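Tartronic semialdehyde reductase (Salmonella typhimurium, PDB 1YB4) catalyses the NADPH- or NADH-dependent reduction of tartronate semialdehyde (2-hydroxy-3-oxopropanoate) to (R)-glycerate. Local coordinates at residues T91-S96 with D116-P121; L6-L11 with I61-V66; T133-V138 with G156-L161; V179-E184 with A260-L265; L11-S16 with G124-A129. All blocks are in the same frame, centred on the assembly; numbering follows the deposited sequence.

Interaction 1 of 5, residues T91-S96 with D116-P121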
# COMPACT_ATOMS: atom_id res chain seq x y z
N THR A 91 27.76 0.25 -34.87
CA THR A 91 27.26 0.78 -33.61
C THR A 91 25.74 0.70 -33.68
O THR A 91 25.11 1.24 -34.61
CB THR A 91 27.69 2.25 -33.38
OG1 THR A 91 29.11 2.37 -33.60
CG2 THR A 91 27.38 2.68 -31.96
N ILE A 92 25.16 0.02 -32.71
CA ILE A 92 23.72 -0.15 -32.61
C ILE A 92 23.24 0.63 -31.40
O ILE A 92 23.79 0.50 -30.30
CB ILE A 92 23.37 -1.65 -32.46
CG1 ILE A 92 21.86 -1.84 -32.41
CG2 ILE A 92 24.04 -2.22 -31.24
CD1 ILE A 92 21.22 -1.71 -33.76
N VAL A 93 22.24 1.48 -31.60
CA VAL A 93 21.71 2.27 -30.51
C VAL A 93 20.20 2.08 -30.37
O VAL A 93 19.42 2.44 -31.26
CB VAL A 93 22.05 3.78 -30.68
CG1 VAL A 93 23.50 3.94 -31.10
CG2 VAL A 93 21.16 4.41 -31.69
N ASP A 94 19.81 1.49 -29.25
CA ASP A 94 18.41 1.25 -28.97
C ASP A 94 17.92 2.41 -28.14
O ASP A 94 18.45 2.71 -27.07
CB ASP A 94 18.23 -0.06 -28.19
CG ASP A 94 16.78 -0.39 -27.98
OD1 ASP A 94 15.95 0.01 -28.84
OD2 ASP A 94 16.47 -1.06 -26.97
N MSE A 95 16.89 3.07 -28.66
CA MSE A 95 16.32 4.20 -27.97
C MSE A 95 14.95 3.90 -27.41
O MSE A 95 14.25 4.80 -26.92
CB MSE A 95 16.31 5.40 -28.91
CG MSE A 95 17.72 5.84 -29.27
SE MSE A 95 17.85 7.47 -30.29
CE MSE A 95 17.77 8.77 -28.85
N SER A 96 14.58 2.62 -27.46
CA SER A 96 13.30 2.15 -26.93
C SER A 96 13.43 2.10 -25.41
O SER A 96 14.54 2.11 -24.88
CB SER A 96 12.99 0.73 -27.40
OG SER A 96 13.14 0.55 -28.79
N ASP A 116 29.36 -2.12 -31.26
CA ASP A 116 29.15 -1.37 -30.03
C ASP A 116 27.65 -1.21 -29.82
O ASP A 116 26.87 -1.25 -30.79
CB ASP A 116 29.83 -0.01 -30.11
CG ASP A 116 31.35 -0.10 -30.03
OD1 ASP A 116 31.85 -0.74 -29.07
OD2 ASP A 116 32.03 0.46 -30.91
N TYR A 117 27.24 -1.04 -28.57
CA TYR A 117 25.83 -0.90 -28.21
C TYR A 117 25.62 0.23 -27.22
O TYR A 117 26.34 0.35 -26.23
CB TYR A 117 25.35 -2.21 -27.57
CG TYR A 117 23.85 -2.33 -27.34
CD1 TYR A 117 23.08 -3.23 -28.08
CD2 TYR A 117 23.21 -1.56 -26.36
CE1 TYR A 117 21.71 -3.37 -27.87
CE2 TYR A 117 21.84 -1.69 -26.14
CZ TYR A 117 21.10 -2.59 -26.90
OH TYR A 117 19.75 -2.73 -26.68
N LEU A 118 24.65 1.08 -27.52
CA LEU A 118 24.31 2.16 -26.62
C LEU A 118 22.83 2.01 -26.36
O LEU A 118 22.05 1.92 -27.30
CB LEU A 118 24.53 3.54 -27.26
CG LEU A 118 25.90 4.15 -27.54
CD1 LEU A 118 25.69 5.61 -27.96
CD2 LEU A 118 26.80 4.06 -26.30
N ASP A 119 22.43 1.93 -25.09
CA ASP A 119 21.01 1.87 -24.80
C ASP A 119 20.74 3.30 -24.37
O ASP A 119 21.31 3.79 -23.40
CB ASP A 119 20.67 0.87 -23.68
CG ASP A 119 21.51 1.05 -22.43
OD1 ASP A 119 22.72 0.74 -22.46
OD2 ASP A 119 20.96 1.50 -21.41
N ALA A 120 19.92 3.99 -25.14
CA ALA A 120 19.63 5.37 -24.83
C ALA A 120 18.12 5.66 -24.84
O ALA A 120 17.60 6.34 -25.74
CB ALA A 120 20.35 6.29 -25.81
N PRO A 121 17.40 5.12 -23.84
CA PRO A 121 15.96 5.36 -23.76
C PRO A 121 15.72 6.87 -23.80
O PRO A 121 16.61 7.65 -23.44
CB PRO A 121 15.57 4.74 -22.42
CG PRO A 121 16.87 4.69 -21.64
CD PRO A 121 17.86 4.31 -22.70
O HOH W 1 18.64 -1.45 -24.79
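I92 and Y117 pair on neighbouring parallel strands of the Rossmann-type sheet. The strands 90-94 and 115-123 are joined through helix 100-111 as a beta-alpha-beta unit. Four backbone bonds hold them, from I92 N to D116 O, L118 N to I92 O, D94 N to L118 O and A120 N to D94 O. The first is almost straight, at 176° about its hydrogen.

Y117 has CG anti to its backbone N (chi1 -171°). This lays the ring along the partner strand, from I92 to D94. At the near end Y117 CD1 meets I92 CG2 at 3.5 Å. I92 CG2 also presses on D116 O at 3.0 Å. At the far end Y117 OH lies 3.4 Å from D94 CB. The D94 carboxylate is turned 74° from the ring. The other face of the sheet carries T91 with D116 and V93 with L118, where V93 CG1 meets L118 CB at 4.0 Å. R147 spans T91 OG1 and D116 OD2, with a salt bridge to the latter. P121 lies close to K172, the predicted active-site lysine.

D94 OD1 takes a weak bond from S96 N, and S96 OG lies within reach of both D94 OD1 and V66 O. A water in the plane of the Y117 ring sits 2.5 Å from Y117 OH and donates to D94 OD2 at 3.1 Å.

Interaction 2 of 5, residues L6-L11 with I61-V66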
# COMPACT_ATOMS: atom_id res chain seq x y z
N LEU A 6 23.47 6.38 -41.63
CA LEU A 6 22.65 5.84 -40.55
C LEU A 6 21.52 4.94 -40.98
O LEU A 6 21.19 4.87 -42.16
CB LEU A 6 22.07 7.00 -39.73
CG LEU A 6 23.02 8.19 -39.49
CD1 LEU A 6 22.27 9.30 -38.75
CD2 LEU A 6 24.25 7.73 -38.72
N GLY A 7 20.92 4.27 -39.99
CA GLY A 7 19.81 3.37 -40.21
C GLY A 7 18.78 3.49 -39.09
O GLY A 7 19.14 3.65 -37.93
N PHE A 8 17.50 3.43 -39.43
CA PHE A 8 16.41 3.55 -38.46
C PHE A 8 15.50 2.33 -38.61
O PHE A 8 14.92 2.12 -39.67
CB PHE A 8 15.61 4.84 -38.69
CG PHE A 8 15.27 5.58 -37.42
CD1 PHE A 8 16.13 6.54 -36.91
CD2 PHE A 8 14.10 5.29 -36.73
CE1 PHE A 8 15.84 7.21 -35.73
CE2 PHE A 8 13.80 5.95 -35.54
CZ PHE A 8 14.67 6.91 -35.04
N ILE A 9 15.37 1.54 -37.56
CA ILE A 9 14.56 0.33 -37.62
C ILE A 9 13.16 0.42 -37.02
O ILE A 9 12.42 -0.56 -37.01
CB ILE A 9 15.33 -0.86 -36.99
CG1 ILE A 9 16.60 -1.10 -37.79
CG2 ILE A 9 14.49 -2.13 -36.98
CD1 ILE A 9 17.34 -2.35 -37.41
N GLY A 10 12.78 1.59 -36.54
CA GLY A 10 11.45 1.71 -35.99
C GLY A 10 10.86 3.08 -36.21
O GLY A 10 11.39 4.08 -35.74
N LEU A 11 9.76 3.14 -36.95
CA LEU A 11 9.12 4.43 -37.18
C LEU A 11 7.86 4.48 -36.33
O LEU A 11 7.71 3.71 -35.38
CB LEU A 11 8.82 4.61 -38.68
CG LEU A 11 10.11 4.62 -39.53
CD1 LEU A 11 9.79 4.78 -41.01
CD2 LEU A 11 11.02 5.75 -39.07
N ILE A 61 25.75 3.18 -38.07
CA ILE A 61 25.06 3.45 -36.81
C ILE A 61 23.58 3.13 -37.07
O ILE A 61 22.96 3.70 -37.97
CB ILE A 61 25.24 4.92 -36.38
CG1 ILE A 61 26.72 5.19 -36.07
CG2 ILE A 61 24.41 5.21 -35.14
CD1 ILE A 61 27.03 6.65 -35.74
N ILE A 62 23.05 2.20 -36.29
CA ILE A 62 21.65 1.77 -36.44
C ILE A 62 20.78 2.17 -35.24
O ILE A 62 21.05 1.77 -34.10
CB ILE A 62 21.56 0.23 -36.60
CG1 ILE A 62 22.27 -0.23 -37.88
CG2 ILE A 62 20.10 -0.20 -36.62
CD1 ILE A 62 23.78 -0.28 -37.77
N PHE A 63 19.73 2.94 -35.50
CA PHE A 63 18.79 3.41 -34.48
C PHE A 63 17.57 2.50 -34.45
O PHE A 63 16.96 2.23 -35.48
CB PHE A 63 18.32 4.82 -34.80
CG PHE A 63 19.37 5.86 -34.58
CD1 PHE A 63 19.57 6.38 -33.30
CD2 PHE A 63 20.21 6.26 -35.61
CE1 PHE A 63 20.60 7.29 -33.07
CE2 PHE A 63 21.24 7.17 -35.39
CZ PHE A 63 21.45 7.68 -34.11
N ILE A 64 17.21 2.04 -33.25
CA ILE A 64 16.05 1.19 -33.07
C ILE A 64 14.99 1.86 -32.19
O ILE A 64 15.27 2.22 -31.05
CB ILE A 64 16.45 -0.14 -32.41
CG1 ILE A 64 17.40 -0.90 -33.34
CG2 ILE A 64 15.20 -0.97 -32.07
CD1 ILE A 64 17.95 -2.16 -32.72
N MSE A 65 13.79 2.06 -32.73
CA MSE A 65 12.70 2.65 -31.95
C MSE A 65 11.44 1.80 -32.09
O MSE A 65 10.50 2.16 -32.81
CB MSE A 65 12.40 4.09 -32.36
CG MSE A 65 11.32 4.78 -31.50
SE MSE A 65 11.80 5.19 -29.62
CE MSE A 65 11.00 3.68 -28.72
N VAL A 66 11.46 0.68 -31.38
CA VAL A 66 10.38 -0.30 -31.35
C VAL A 66 9.70 -0.22 -29.96
O VAL A 66 10.29 0.27 -29.00
CB VAL A 66 10.97 -1.70 -31.61
CG1 VAL A 66 11.51 -2.27 -30.34
CG2 VAL A 66 9.94 -2.61 -32.24
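In the core of the Rossmann-type sheet, F8 and F63 are neighbours on the parallel strands 5-8 and 61-64. The rings are tilted by only 20° but slid apart, with centroids 5.8 Å from each other, so they barely overlap. Between the two side chains the closest approach is F8 CD1 to F63 CB, at 3.5 Å. The F63 carbonyl O lies over one face of the F8 ring, toward its rim. F63 turns an edge to G7 O, and its CE2 meets L6 CD1 at 4.1 Å. Helix 15-24 also packs on F8, through M18, A19 and L22.

The backbones are joined by G7 N to I61 O, F63 N to G7 O and I9 N to F63 O. The second is short, 2.6 Å between F63 N and G7 O. Beyond the strand end, I9 has CG1 beside its own backbone N (chi1 -62°), and its CD1 reaches I62 CG2 at 3.6 Å. G10 has no side chain, and its CA comes to 3.3 Å from M65 O.

The chain thus leaves its first strand through a close-packed glycine turn. This is consistent with the GxGxxG strand-turn-helix of a Rossmann dinucleotide-binding fold.

Interaction 3 of 5, residues T133-V138 with G156-L161; sequences TLSIMV and GKNITL
I136 and I159 meet side by side on the parallel strands 134-139 and 158-163, with I136 CD1 3.9 Å from I159 CG1. Further along the same face, V138 and L161 touch. L161 has CG anti to its backbone N (chi1 -176°), which brings CD1 over to the neighbouring strand. There L161 CD1 lies 3.2 Å from V138 O and 3.8 Å from V138 CG1.

Under these side chains run three backbone bonds, I136 N to N158 O, T160 N to I136 O and V138 N to T160 O.

At the start of the pair the register slips by one residue, a beta bulge. L134 pairs with G156, but I136 pairs with I159. K157 N makes only a weak bond to L134 O. A water sits beside the bulge. It donates to T133 O, accepts from N158 N at 3.0 Å and also bonds S135 OG at 3.0 Å. The aliphatic part of K157 runs alongside T133, CE against CG2.

Further out, F145 of helix 142-155 covers V138, I159 and L161, and F152 adds to V138. M137, on the other face, points to helix 167-195 and touches K172, the predicted active-site lysine. A second subunit packs A206 on T160 and G209 on N158.

The two strands and helix 142-155 between them form a beta-alpha-beta unit at one margin of the chain's mixed sheet, next to the antiparallel junction with strand 115-123.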
# COMPACT_ATOMS: atom_id res chain seq x y z
N THR A 133 13.84 18.12 -28.82
CA THR A 133 14.09 18.48 -27.43
C THR A 133 13.91 17.29 -26.47
O THR A 133 13.58 17.47 -25.30
CB THR A 133 13.14 19.59 -26.97
OG1 THR A 133 11.80 19.09 -27.01
CG2 THR A 133 13.28 20.82 -27.87
N LEU A 134 14.12 16.08 -26.97
CA LEU A 134 14.00 14.91 -26.12
C LEU A 134 15.09 14.89 -25.05
O LEU A 134 16.17 15.48 -25.23
CB LEU A 134 14.14 13.65 -26.94
CG LEU A 134 13.09 13.34 -28.00
CD1 LEU A 134 13.63 12.26 -28.97
CD2 LEU A 134 11.80 12.89 -27.30
N SER A 135 14.81 14.22 -23.94
CA SER A 135 15.81 14.04 -22.91
C SER A 135 16.33 12.63 -23.24
O SER A 135 15.54 11.74 -23.55
CB SER A 135 15.20 14.09 -21.51
OG SER A 135 14.79 15.41 -21.22
N ILE A 136 17.65 12.45 -23.20
CA ILE A 136 18.24 11.17 -23.55
C ILE A 136 19.24 10.65 -22.50
O ILE A 136 20.27 11.28 -22.24
CB ILE A 136 18.94 11.29 -24.91
CG1 ILE A 136 17.94 11.81 -25.95
CG2 ILE A 136 19.49 9.98 -25.33
CD1 ILE A 136 18.57 12.17 -27.30
N MSE A 137 18.93 9.50 -21.90
CA MSE A 137 19.82 8.91 -20.91
C MSE A 137 20.51 7.75 -21.60
O MSE A 137 19.85 6.88 -22.16
CB MSE A 137 19.03 8.47 -19.68
CG MSE A 137 17.55 8.74 -19.82
SE MSE A 137 16.70 9.31 -18.18
CE MSE A 137 15.07 10.06 -18.95
N VAL A 138 21.84 7.72 -21.53
CA VAL A 138 22.62 6.73 -22.24
C VAL A 138 23.53 5.79 -21.47
O VAL A 138 24.32 6.21 -20.61
CB VAL A 138 23.52 7.42 -23.31
CG1 VAL A 138 24.22 6.39 -24.17
CG2 VAL A 138 22.69 8.37 -24.17
N GLY A 156 17.66 15.62 -29.38
CA GLY A 156 17.18 16.17 -28.12
C GLY A 156 18.12 17.16 -27.46
O GLY A 156 19.20 17.44 -27.99
N LYS A 157 17.73 17.71 -26.31
CA LYS A 157 18.56 18.67 -25.59
C LYS A 157 19.34 17.98 -24.51
O LYS A 157 20.56 17.86 -24.59
CB LYS A 157 17.71 19.77 -24.94
CG LYS A 157 17.04 20.75 -25.88
CD LYS A 157 16.56 22.00 -25.14
CE LYS A 157 16.19 23.10 -26.12
NZ LYS A 157 15.99 24.41 -25.45
N ASN A 158 18.63 17.53 -23.48
CA ASN A 158 19.27 16.86 -22.36
C ASN A 158 19.78 15.46 -22.68
O ASN A 158 19.02 14.49 -22.65
CB ASN A 158 18.33 16.81 -21.15
CG ASN A 158 18.13 18.17 -20.52
OD1 ASN A 158 18.92 19.10 -20.74
ND2 ASN A 158 17.09 18.30 -19.71
N ILE A 159 21.06 15.36 -23.00
CA ILE A 159 21.65 14.06 -23.28
C ILE A 159 22.58 13.82 -22.13
O ILE A 159 23.35 14.69 -21.75
CB ILE A 159 22.46 14.04 -24.59
CG1 ILE A 159 21.53 14.24 -25.79
CG2 ILE A 159 23.20 12.72 -24.72
CD1 ILE A 159 21.18 15.67 -26.09
N THR A 160 22.51 12.63 -21.56
CA THR A 160 23.33 12.32 -20.42
C THR A 160 23.84 10.90 -20.49
O THR A 160 23.06 9.97 -20.67
CB THR A 160 22.53 12.47 -19.10
OG1 THR A 160 22.14 13.83 -18.94
CG2 THR A 160 23.36 12.03 -17.92
N LEU A 161 25.15 10.74 -20.38
CA LEU A 161 25.74 9.42 -20.38
C LEU A 161 25.63 9.04 -18.92
O LEU A 161 26.27 9.66 -18.06
CB LEU A 161 27.21 9.46 -20.80
CG LEU A 161 27.86 8.08 -20.91
CD1 LEU A 161 27.07 7.20 -21.86
CD2 LEU A 161 29.31 8.23 -21.37
O HOH W 2 15.63 17.46 -23.18

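Interaction 4 of 5, residues V179-E184 with A260-L265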
# COMPACT_ATOMS: atom_id res chain seq x y z
N VAL A 179 8.25 10.27 -11.44
CA VAL A 179 7.22 11.10 -12.02
C VAL A 179 5.87 10.61 -11.53
O VAL A 179 4.99 11.41 -11.21
CB VAL A 179 7.26 11.06 -13.56
CG1 VAL A 179 6.15 11.95 -14.15
CG2 VAL A 179 8.61 11.54 -14.03
N ALA A 180 5.72 9.29 -11.46
CA ALA A 180 4.46 8.68 -11.01
C ALA A 180 4.23 8.97 -9.52
O ALA A 180 3.18 9.48 -9.13
CB ALA A 180 4.49 7.18 -11.26
N LEU A 181 5.21 8.64 -8.69
CA LEU A 181 5.06 8.89 -7.28
C LEU A 181 4.86 10.39 -6.95
O LEU A 181 4.08 10.72 -6.06
CB LEU A 181 6.25 8.29 -6.52
CG LEU A 181 6.02 6.81 -6.18
CD1 LEU A 181 5.72 6.03 -7.46
CD2 LEU A 181 7.23 6.25 -5.46
N ASN A 182 5.54 11.29 -7.67
CA ASN A 182 5.40 12.73 -7.42
C ASN A 182 4.00 13.19 -7.82
O ASN A 182 3.36 13.97 -7.10
CB ASN A 182 6.46 13.53 -8.18
CG ASN A 182 7.78 13.56 -7.45
OD1 ASN A 182 8.04 12.71 -6.59
ND2 ASN A 182 8.61 14.54 -7.77
N ILE A 183 3.52 12.70 -8.96
CA ILE A 183 2.18 13.06 -9.41
C ILE A 183 1.15 12.59 -8.39
O ILE A 183 0.21 13.32 -8.06
CB ILE A 183 1.84 12.43 -10.80
CG1 ILE A 183 2.68 13.10 -11.89
CG2 ILE A 183 0.37 12.63 -11.12
CD1 ILE A 183 2.58 12.44 -13.28
N GLU A 184 1.33 11.38 -7.86
CA GLU A 184 0.38 10.86 -6.89
C GLU A 184 0.45 11.67 -5.60
O GLU A 184 -0.57 11.92 -4.95
CB GLU A 184 0.67 9.38 -6.63
CG GLU A 184 -0.50 8.58 -6.06
CD GLU A 184 -0.62 8.70 -4.55
OE1 GLU A 184 0.37 9.10 -3.90
OE2 GLU A 184 -1.70 8.37 -4.02
N ALA A 260 4.10 0.18 -6.69
CA ALA A 260 3.10 -0.87 -6.84
C ALA A 260 1.71 -0.26 -6.75
O ALA A 260 0.86 -0.51 -7.61
CB ALA A 260 3.27 -1.94 -5.77
N THR A 261 1.48 0.55 -5.72
CA THR A 261 0.19 1.20 -5.54
C THR A 261 -0.13 2.13 -6.70
O THR A 261 -1.24 2.11 -7.20
CB THR A 261 0.13 2.06 -4.25
OG1 THR A 261 0.48 1.25 -3.12
CG2 THR A 261 -1.28 2.62 -4.06
N CYS A 262 0.83 2.94 -7.12
CA CYS A 262 0.59 3.86 -8.24
C CYS A 262 0.06 3.14 -9.46
O CYS A 262 -0.82 3.65 -10.16
CB CYS A 262 1.85 4.64 -8.60
SG CYS A 262 2.09 6.09 -7.56
N GLN A 263 0.58 1.95 -9.72
CA GLN A 263 0.15 1.17 -10.88
C GLN A 263 -1.32 0.80 -10.69
O GLN A 263 -2.11 0.83 -11.63
CB GLN A 263 1.00 -0.09 -11.03
CG GLN A 263 0.67 -0.97 -12.24
CD GLN A 263 0.98 -0.27 -13.56
OE1 GLN A 263 0.47 0.82 -13.85
NE2 GLN A 263 1.82 -0.89 -14.38
N GLU A 264 -1.69 0.46 -9.46
CA GLU A 264 -3.07 0.09 -9.17
C GLU A 264 -4.01 1.29 -9.29
O GLU A 264 -5.15 1.15 -9.75
CB GLU A 264 -3.18 -0.53 -7.77
CG GLU A 264 -2.42 -1.81 -7.62
CD GLU A 264 -2.71 -2.80 -8.73
OE1 GLU A 264 -3.89 -3.20 -8.89
OE2 GLU A 264 -1.77 -3.18 -9.46
N LEU A 265 -3.53 2.46 -8.87
CA LEU A 265 -4.33 3.68 -8.96
C LEU A 265 -4.57 4.00 -10.46
O LEU A 265 -5.64 4.48 -10.84
CB LEU A 265 -3.63 4.84 -8.25
CG LEU A 265 -3.48 4.76 -6.72
CD1 LEU A 265 -2.65 5.93 -6.23
CD2 LEU A 265 -4.84 4.78 -6.05
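E184 of helix 167-195 lies across C262 and L265 of helix 257-271. Its CB is 3.7 Å from C262 SG. CG is anti to the backbone N (chi1 -159°) and meets L265 CD1 at 3.4 Å, with C262 SG a little farther off. The chain then bends at chi2 (-84°). CD stays 3.8 Å from L265 CD1. At the tip, OE2 is 3.4 Å from the same methyl. The two side chains cross at about a right angle, and CG, CD and OE2 all lie near the one methyl, L265 CD1. OE2 also lies close to E188 OE2. Two like charges so near in a buried setting may raise the proton affinity of one of them.

C262 SG is the other centre of the contact. L181 CD1 touches it at 3.6 Å, and A180 O lies 3.9 Å from C262 SG. No hydrogen bond crosses between the two segments. The local helix axes stay 9.8 Å apart and are inclined at 69°.

L286 adds to E184, while M282 and M289 add to L265. A second subunit places A185 on L181 and N258 on E184. In a third subunit N255 packs on L265.

This is steep helix-helix packing in the all-helical C-terminal domain of the 3-hydroxyisobutyrate dehydrogenase-related family, where the long helix 167-195 leads out of the nucleotide-binding domain.

Interaction 5 of 5, residues L11-S16 with G124-A129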
# COMPACT_ATOMS: atom_id res chain seq x y z
N LEU A 11 9.76 3.14 -36.95
CA LEU A 11 9.12 4.43 -37.18
C LEU A 11 7.86 4.48 -36.33
O LEU A 11 7.71 3.71 -35.38
CB LEU A 11 8.82 4.61 -38.68
CG LEU A 11 10.11 4.62 -39.53
CD1 LEU A 11 9.79 4.78 -41.01
CD2 LEU A 11 11.02 5.75 -39.07
N GLY A 12 6.96 5.39 -36.64
CA GLY A 12 5.76 5.46 -35.83
C GLY A 12 5.80 6.65 -34.92
O GLY A 12 6.72 7.46 -34.96
N ILE A 13 4.78 6.75 -34.08
CA ILE A 13 4.61 7.85 -33.15
C ILE A 13 5.87 8.68 -32.82
O ILE A 13 5.85 9.91 -32.89
CB ILE A 13 3.97 7.35 -31.82
CG1 ILE A 13 3.18 6.05 -32.04
CG2 ILE A 13 3.02 8.42 -31.29
CD1 ILE A 13 4.01 4.76 -32.10
N MSE A 14 6.97 8.01 -32.49
CA MSE A 14 8.18 8.73 -32.15
C MSE A 14 9.36 8.44 -33.08
O MSE A 14 10.14 9.34 -33.38
CB MSE A 14 8.57 8.40 -30.72
CG MSE A 14 7.43 8.57 -29.73
SE MSE A 14 7.97 9.62 -28.23
CE MSE A 14 9.57 8.66 -27.71
N GLY A 15 9.49 7.19 -33.51
CA GLY A 15 10.57 6.84 -34.41
C GLY A 15 10.54 7.67 -35.69
O GLY A 15 11.58 8.08 -36.19
N SER A 16 9.34 7.93 -36.20
CA SER A 16 9.17 8.70 -37.42
C SER A 16 9.67 10.14 -37.33
O SER A 16 10.49 10.55 -38.14
CB SER A 16 7.70 8.69 -37.85
OG SER A 16 7.53 9.35 -39.09
N GLY A 124 9.98 12.49 -23.41
CA GLY A 124 9.58 13.78 -23.94
C GLY A 124 8.33 13.64 -24.80
O GLY A 124 7.64 14.61 -25.08
N GLY A 125 8.06 12.41 -25.22
CA GLY A 125 6.89 12.14 -26.03
C GLY A 125 6.93 12.69 -27.45
O GLY A 125 7.92 13.30 -27.88
N GLU A 126 5.85 12.46 -28.17
CA GLU A 126 5.70 12.90 -29.54
C GLU A 126 6.27 14.31 -29.76
O GLU A 126 7.22 14.48 -30.52
CB GLU A 126 4.23 12.87 -29.90
CG GLU A 126 3.92 13.05 -31.36
CD GLU A 126 2.66 12.31 -31.75
OE1 GLU A 126 2.14 12.56 -32.86
OE2 GLU A 126 2.19 11.47 -30.95
N ILE A 127 5.69 15.31 -29.09
CA ILE A 127 6.14 16.70 -29.23
C ILE A 127 7.63 16.86 -29.01
O ILE A 127 8.26 17.75 -29.59
CB ILE A 127 5.41 17.63 -28.25
CG1 ILE A 127 3.91 17.64 -28.57
CG2 ILE A 127 5.99 19.04 -28.33
CD1 ILE A 127 3.08 18.51 -27.63
N GLY A 128 8.19 16.03 -28.13
CA GLY A 128 9.61 16.10 -27.84
C GLY A 128 10.43 15.61 -29.02
O GLY A 128 11.45 16.21 -29.35
N ALA A 129 9.98 14.53 -29.65
CA ALA A 129 10.69 13.94 -30.80
C ALA A 129 10.71 14.83 -32.04
O ALA A 129 11.71 14.89 -32.76
CB ALA A 129 10.07 12.58 -31.15
O HOH W 3 4.23 11.61 -34.38
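The carboxylate of E126 and the G125-E126 peptide are the flat groups that I13 and M14 meet. They lie on the segment 124-129, which runs along helix 125-131. The other side is the glycine-rich turn, probably of GxGxxG type, that leads into helix 15-24 of the Rossmann fold. I13 CG2 stands to one side of the carboxylate plane, 3.2 Å from E126 OE2. On the same side, a water donates to I13 O at 2.8 Å and, weakly, to E126 OE1. The I13 and E126 side chains cross at about a right angle. E126 has CG anti to its backbone N (chi1 -169°) and is extended beyond it, and this carries the acid across to I13. Its OE1 is also in a salt bridge with R130.

The selenium of selenomethionine M14 lies over one face of the peptide. M14 SE is 3.3 Å from G125 C, almost straight above it, and 3.5 Å from E126 N. The M14 chain bends at chi2 and chi3 (-52°) to reach there. No direct hydrogen bond joins the two segments.

Within the turn, S16 N bonds back to G12 O at 2.9 Å. Farther along the other segment, A129 CB rests 3.9 Å from M14 O.

From the N terminus, strand 5-8 runs into the glycine turn and helix 15-24. Interaction 2 closes the first loop when strand 61-64 returns beside strand 5-8. Interaction 1 follows and closes a short loop around helix 100-111. It adjoins interaction 2 in the sheet, since strands 61-64 and 90-94 are neighbours. Interaction 5 spans a longer loop, from the glycine turn to helix 125-131. It encloses interaction 1 and crosses interaction 2, with which it shares L11. Interaction 3 comes next in series, closes a short loop around helix 142-155 and extends the sheet past strand 115-123. Interaction 4 closes the long, mostly helical loop between helices 167-195 and 257-271. Interactions 3 and 4 both touch the second subunit.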